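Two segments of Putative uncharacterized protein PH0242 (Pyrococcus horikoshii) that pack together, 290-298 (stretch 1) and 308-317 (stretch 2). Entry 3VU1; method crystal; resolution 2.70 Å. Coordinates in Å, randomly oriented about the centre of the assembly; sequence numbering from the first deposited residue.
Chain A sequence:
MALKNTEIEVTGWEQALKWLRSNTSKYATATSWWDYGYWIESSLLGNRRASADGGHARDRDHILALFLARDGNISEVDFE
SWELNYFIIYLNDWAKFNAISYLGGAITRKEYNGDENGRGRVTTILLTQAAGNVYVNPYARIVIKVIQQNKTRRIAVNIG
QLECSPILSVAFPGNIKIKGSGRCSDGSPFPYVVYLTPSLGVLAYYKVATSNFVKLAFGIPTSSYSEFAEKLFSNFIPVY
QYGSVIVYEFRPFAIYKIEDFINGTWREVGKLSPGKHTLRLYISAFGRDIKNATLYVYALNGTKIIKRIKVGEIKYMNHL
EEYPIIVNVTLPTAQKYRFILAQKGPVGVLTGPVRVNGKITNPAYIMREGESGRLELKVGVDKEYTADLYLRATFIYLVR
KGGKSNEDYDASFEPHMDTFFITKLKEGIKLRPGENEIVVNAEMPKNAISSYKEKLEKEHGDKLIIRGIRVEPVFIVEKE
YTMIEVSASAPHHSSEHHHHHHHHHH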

# COMPACT_ATOMS: atom_id res chain seq x y z
N ILE A 290 -5.71 -13.55 -6.73
CA ILE A 290 -6.30 -14.63 -5.92
C ILE A 290 -6.15 -15.94 -6.72
O ILE A 290 -6.48 -15.95 -7.90
CB ILE A 290 -7.78 -14.34 -5.62
CG1 ILE A 290 -7.89 -13.03 -4.84
CG2 ILE A 290 -8.41 -15.47 -4.83
CD1 ILE A 290 -9.21 -12.32 -4.96
N LYS A 291 -5.61 -17.00 -6.10
CA LYS A 291 -5.44 -18.34 -6.73
C LYS A 291 -5.81 -19.42 -5.74
O LYS A 291 -5.24 -19.47 -4.64
CB LYS A 291 -3.98 -18.63 -7.11
CG LYS A 291 -3.44 -17.85 -8.28
CD LYS A 291 -1.99 -18.19 -8.61
CE LYS A 291 -1.02 -17.52 -7.65
NZ LYS A 291 0.34 -17.43 -8.25
N ASN A 292 -6.72 -20.31 -6.15
CA ASN A 292 -7.02 -21.51 -5.36
C ASN A 292 -7.30 -21.13 -3.96
O ASN A 292 -6.65 -21.61 -3.05
CB ASN A 292 -5.83 -22.50 -5.36
CG ASN A 292 -5.38 -22.87 -6.77
OD1 ASN A 292 -6.18 -23.19 -7.64
ND2 ASN A 292 -4.09 -22.79 -7.00
N ALA A 293 -8.27 -20.25 -3.79
CA ALA A 293 -8.56 -19.59 -2.54
C ALA A 293 -9.87 -20.09 -1.93
O ALA A 293 -10.82 -20.38 -2.65
CB ALA A 293 -8.63 -18.07 -2.77
N THR A 294 -9.92 -20.16 -0.60
CA THR A 294 -11.15 -20.46 0.13
C THR A 294 -11.63 -19.22 0.90
O THR A 294 -10.82 -18.55 1.55
CB THR A 294 -10.92 -21.59 1.15
OG1 THR A 294 -10.26 -22.66 0.49
CG2 THR A 294 -12.24 -22.10 1.72
N LEU A 295 -12.94 -18.92 0.83
CA LEU A 295 -13.54 -17.86 1.62
C LEU A 295 -14.15 -18.36 2.95
O LEU A 295 -14.84 -19.39 2.98
CB LEU A 295 -14.61 -17.15 0.83
CG LEU A 295 -14.17 -16.68 -0.54
CD1 LEU A 295 -15.34 -16.11 -1.33
CD2 LEU A 295 -13.07 -15.64 -0.40
N TYR A 296 -13.89 -17.63 4.03
CA TYR A 296 -14.54 -17.95 5.30
C TYR A 296 -15.18 -16.75 5.94
O TYR A 296 -14.91 -15.60 5.57
CB TYR A 296 -13.57 -18.49 6.31
CG TYR A 296 -12.85 -19.72 5.86
CD1 TYR A 296 -11.66 -19.63 5.14
CD2 TYR A 296 -13.34 -20.99 6.18
CE1 TYR A 296 -10.97 -20.76 4.76
CE2 TYR A 296 -12.65 -22.14 5.81
CZ TYR A 296 -11.47 -22.01 5.10
OH TYR A 296 -10.80 -23.12 4.70
N VAL A 297 -16.05 -17.03 6.90
CA VAL A 297 -16.48 -16.04 7.87
C VAL A 297 -16.13 -16.60 9.26
O VAL A 297 -16.45 -17.76 9.58
CB VAL A 297 -17.99 -15.71 7.72
CG1 VAL A 297 -18.44 -14.71 8.77
CG2 VAL A 297 -18.27 -15.12 6.34
N TYR A 298 -15.41 -15.80 10.04
CA TYR A 298 -15.13 -16.15 11.43
C TYR A 298 -16.03 -15.30 12.31
O TYR A 298 -15.94 -14.06 12.27
CB TYR A 298 -13.66 -15.86 11.79
CG TYR A 298 -12.58 -16.70 11.13
CD1 TYR A 298 -12.90 -17.66 10.17
CD2 TYR A 298 -11.23 -16.50 11.44
CE1 TYR A 298 -11.91 -18.41 9.55
CE2 TYR A 298 -10.23 -17.25 10.83
CZ TYR A 298 -10.57 -18.21 9.88
OH TYR A 298 -9.61 -18.98 9.24
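Stretch 2 (308-317) RIKVGEIKYM

The antiparallel ladder slips by one residue at V311: L295 O accepts a hydrogen bond from V311 N (2.9 Å), while L295 N gives one to G312 O (2.8 Å), so two residues of stretch 2 face one of stretch 1. V311 (phi/psi -118/-1) leaves the extended conformation, and its CA-to-CB bond points sideways; its CG2 lies 3.7 Å from L295 CB and its CG1 3.9 Å from V297 CG2. G312 follows at 169/169; an ideal CB there would lie 3.1 Å from L295 CD1, a tight fit that its lack of a side chain avoids.

Strand 308-314 runs against strand 293-298 at 158°, the axes approaching to 4.5 Å. Before the slip, V297 and I309 form a hydrogen-bonded pair (V297 N to I309 O 2.9 Å, I309 N to V297 O 3.0 Å); beyond it, A293 and I314 do the same, with A293 N to I314 O and I314 N to A293 O both 2.8 Å. Both chains then turn a corner together, at N292 (52/56) and K315 (-65/-44), and N292 N still reaches K315 O at 2.7 Å. The ladder resumes with M317 N to I290 O at 3.0 Å and I290 N to M317 O at 3.2 Å.

The face carrying I290, A293, L295 and V297 is apolar: I314 places CB 3.9 Å from I290 CG2 and CD1 3.8 Å from L295 CD2, and M317 CB lies 4.0 Å from I290 CD1. On the other face, R308 crosses the Y298 ring, its CG 4.0 Å from the centroid of the Y298 ring atoms in a CH-pi contact; its CZ, 5.5 Å from that centroid, adds at most a weak cation-pi attraction. K310 lies beside Y296 (CB to Y296 CE2 3.9 Å) and extends, all-t, past T294 (CD to T294 CG2 3.9 Å), so that K310 NZ forms a salt bridge with E313 OE1 at 2.8 Å.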

# COMPACT_ATOMS: atom_id res chain seq x y z
N ARG A 308 -16.00 -21.14 12.52
CA ARG A 308 -15.40 -20.91 11.20
C ARG A 308 -16.33 -21.54 10.18
O ARG A 308 -16.63 -22.73 10.27
CB ARG A 308 -14.01 -21.53 11.08
CG ARG A 308 -12.95 -20.91 11.97
CD ARG A 308 -11.81 -21.88 12.26
NE ARG A 308 -10.77 -21.24 13.07
CZ ARG A 308 -10.74 -21.24 14.41
NH1 ARG A 308 -11.69 -21.85 15.11
NH2 ARG A 308 -9.74 -20.62 15.04
N ILE A 309 -16.76 -20.73 9.21
CA ILE A 309 -17.70 -21.17 8.20
C ILE A 309 -17.14 -20.92 6.82
O ILE A 309 -16.85 -19.77 6.45
CB ILE A 309 -19.06 -20.44 8.33
CG1 ILE A 309 -19.54 -20.45 9.77
CG2 ILE A 309 -20.10 -21.04 7.38
CD1 ILE A 309 -20.38 -19.24 10.12
N LYS A 310 -17.00 -21.99 6.05
CA LYS A 310 -16.60 -21.91 4.65
C LYS A 310 -17.79 -21.43 3.81
O LYS A 310 -18.86 -22.03 3.82
CB LYS A 310 -16.06 -23.26 4.17
CG LYS A 310 -16.02 -23.39 2.66
CD LYS A 310 -15.21 -24.57 2.16
CE LYS A 310 -15.52 -24.72 0.67
NZ LYS A 310 -14.58 -25.57 -0.11
N VAL A 311 -17.61 -20.33 3.08
CA VAL A 311 -18.71 -19.74 2.33
C VAL A 311 -18.45 -19.71 0.84
O VAL A 311 -19.29 -19.19 0.09
CB VAL A 311 -19.03 -18.27 2.77
CG1 VAL A 311 -19.45 -18.21 4.23
CG2 VAL A 311 -17.89 -17.27 2.48
N GLY A 312 -17.29 -20.19 0.40
CA GLY A 312 -16.94 -20.04 -1.02
C GLY A 312 -15.51 -20.38 -1.38
O GLY A 312 -14.67 -20.58 -0.52
N GLU A 313 -15.27 -20.45 -2.68
CA GLU A 313 -13.95 -20.69 -3.23
C GLU A 313 -13.70 -19.74 -4.39
O GLU A 313 -14.65 -19.34 -5.06
CB GLU A 313 -13.84 -22.09 -3.76
CG GLU A 313 -13.76 -23.13 -2.67
CD GLU A 313 -13.64 -24.53 -3.23
OE1 GLU A 313 -13.14 -25.41 -2.51
OE2 GLU A 313 -14.05 -24.75 -4.40
N ILE A 314 -12.45 -19.36 -4.62
CA ILE A 314 -12.12 -18.61 -5.84
C ILE A 314 -10.92 -19.27 -6.45
O ILE A 314 -9.84 -19.20 -5.86
CB ILE A 314 -11.81 -17.14 -5.59
CG1 ILE A 314 -12.91 -16.47 -4.77
CG2 ILE A 314 -11.63 -16.43 -6.91
CD1 ILE A 314 -12.49 -15.20 -4.08
N LYS A 315 -11.12 -19.93 -7.59
CA LYS A 315 -10.04 -20.64 -8.30
C LYS A 315 -9.02 -19.61 -8.79
O LYS A 315 -7.80 -19.77 -8.61
CB LYS A 315 -10.58 -21.55 -9.43
CG LYS A 315 -11.27 -20.90 -10.66
CD LYS A 315 -12.20 -19.68 -10.40
CE LYS A 315 -13.61 -20.04 -9.91
NZ LYS A 315 -14.39 -20.75 -10.96
N TYR A 316 -9.54 -18.51 -9.33
CA TYR A 316 -8.70 -17.50 -9.90
C TYR A 316 -9.43 -16.18 -10.08
O TYR A 316 -10.50 -16.13 -10.70
CB TYR A 316 -8.13 -17.96 -11.25
CG TYR A 316 -7.29 -16.87 -11.93
CD1 TYR A 316 -5.99 -16.63 -11.49
CD2 TYR A 316 -7.82 -16.08 -12.96
CE1 TYR A 316 -5.23 -15.63 -12.06
CE2 TYR A 316 -7.08 -15.07 -13.55
CZ TYR A 316 -5.78 -14.86 -13.10
OH TYR A 316 -4.98 -13.87 -13.63
N MET A 317 -8.82 -15.12 -9.57
CA MET A 317 -9.22 -13.75 -9.91
C MET A 317 -7.99 -12.90 -10.27
O MET A 317 -7.03 -12.84 -9.52
CB MET A 317 -10.02 -13.14 -8.76
CG MET A 317 -10.63 -11.78 -9.09
SD MET A 317 -11.69 -11.04 -7.81
CE MET A 317 -12.89 -12.35 -7.58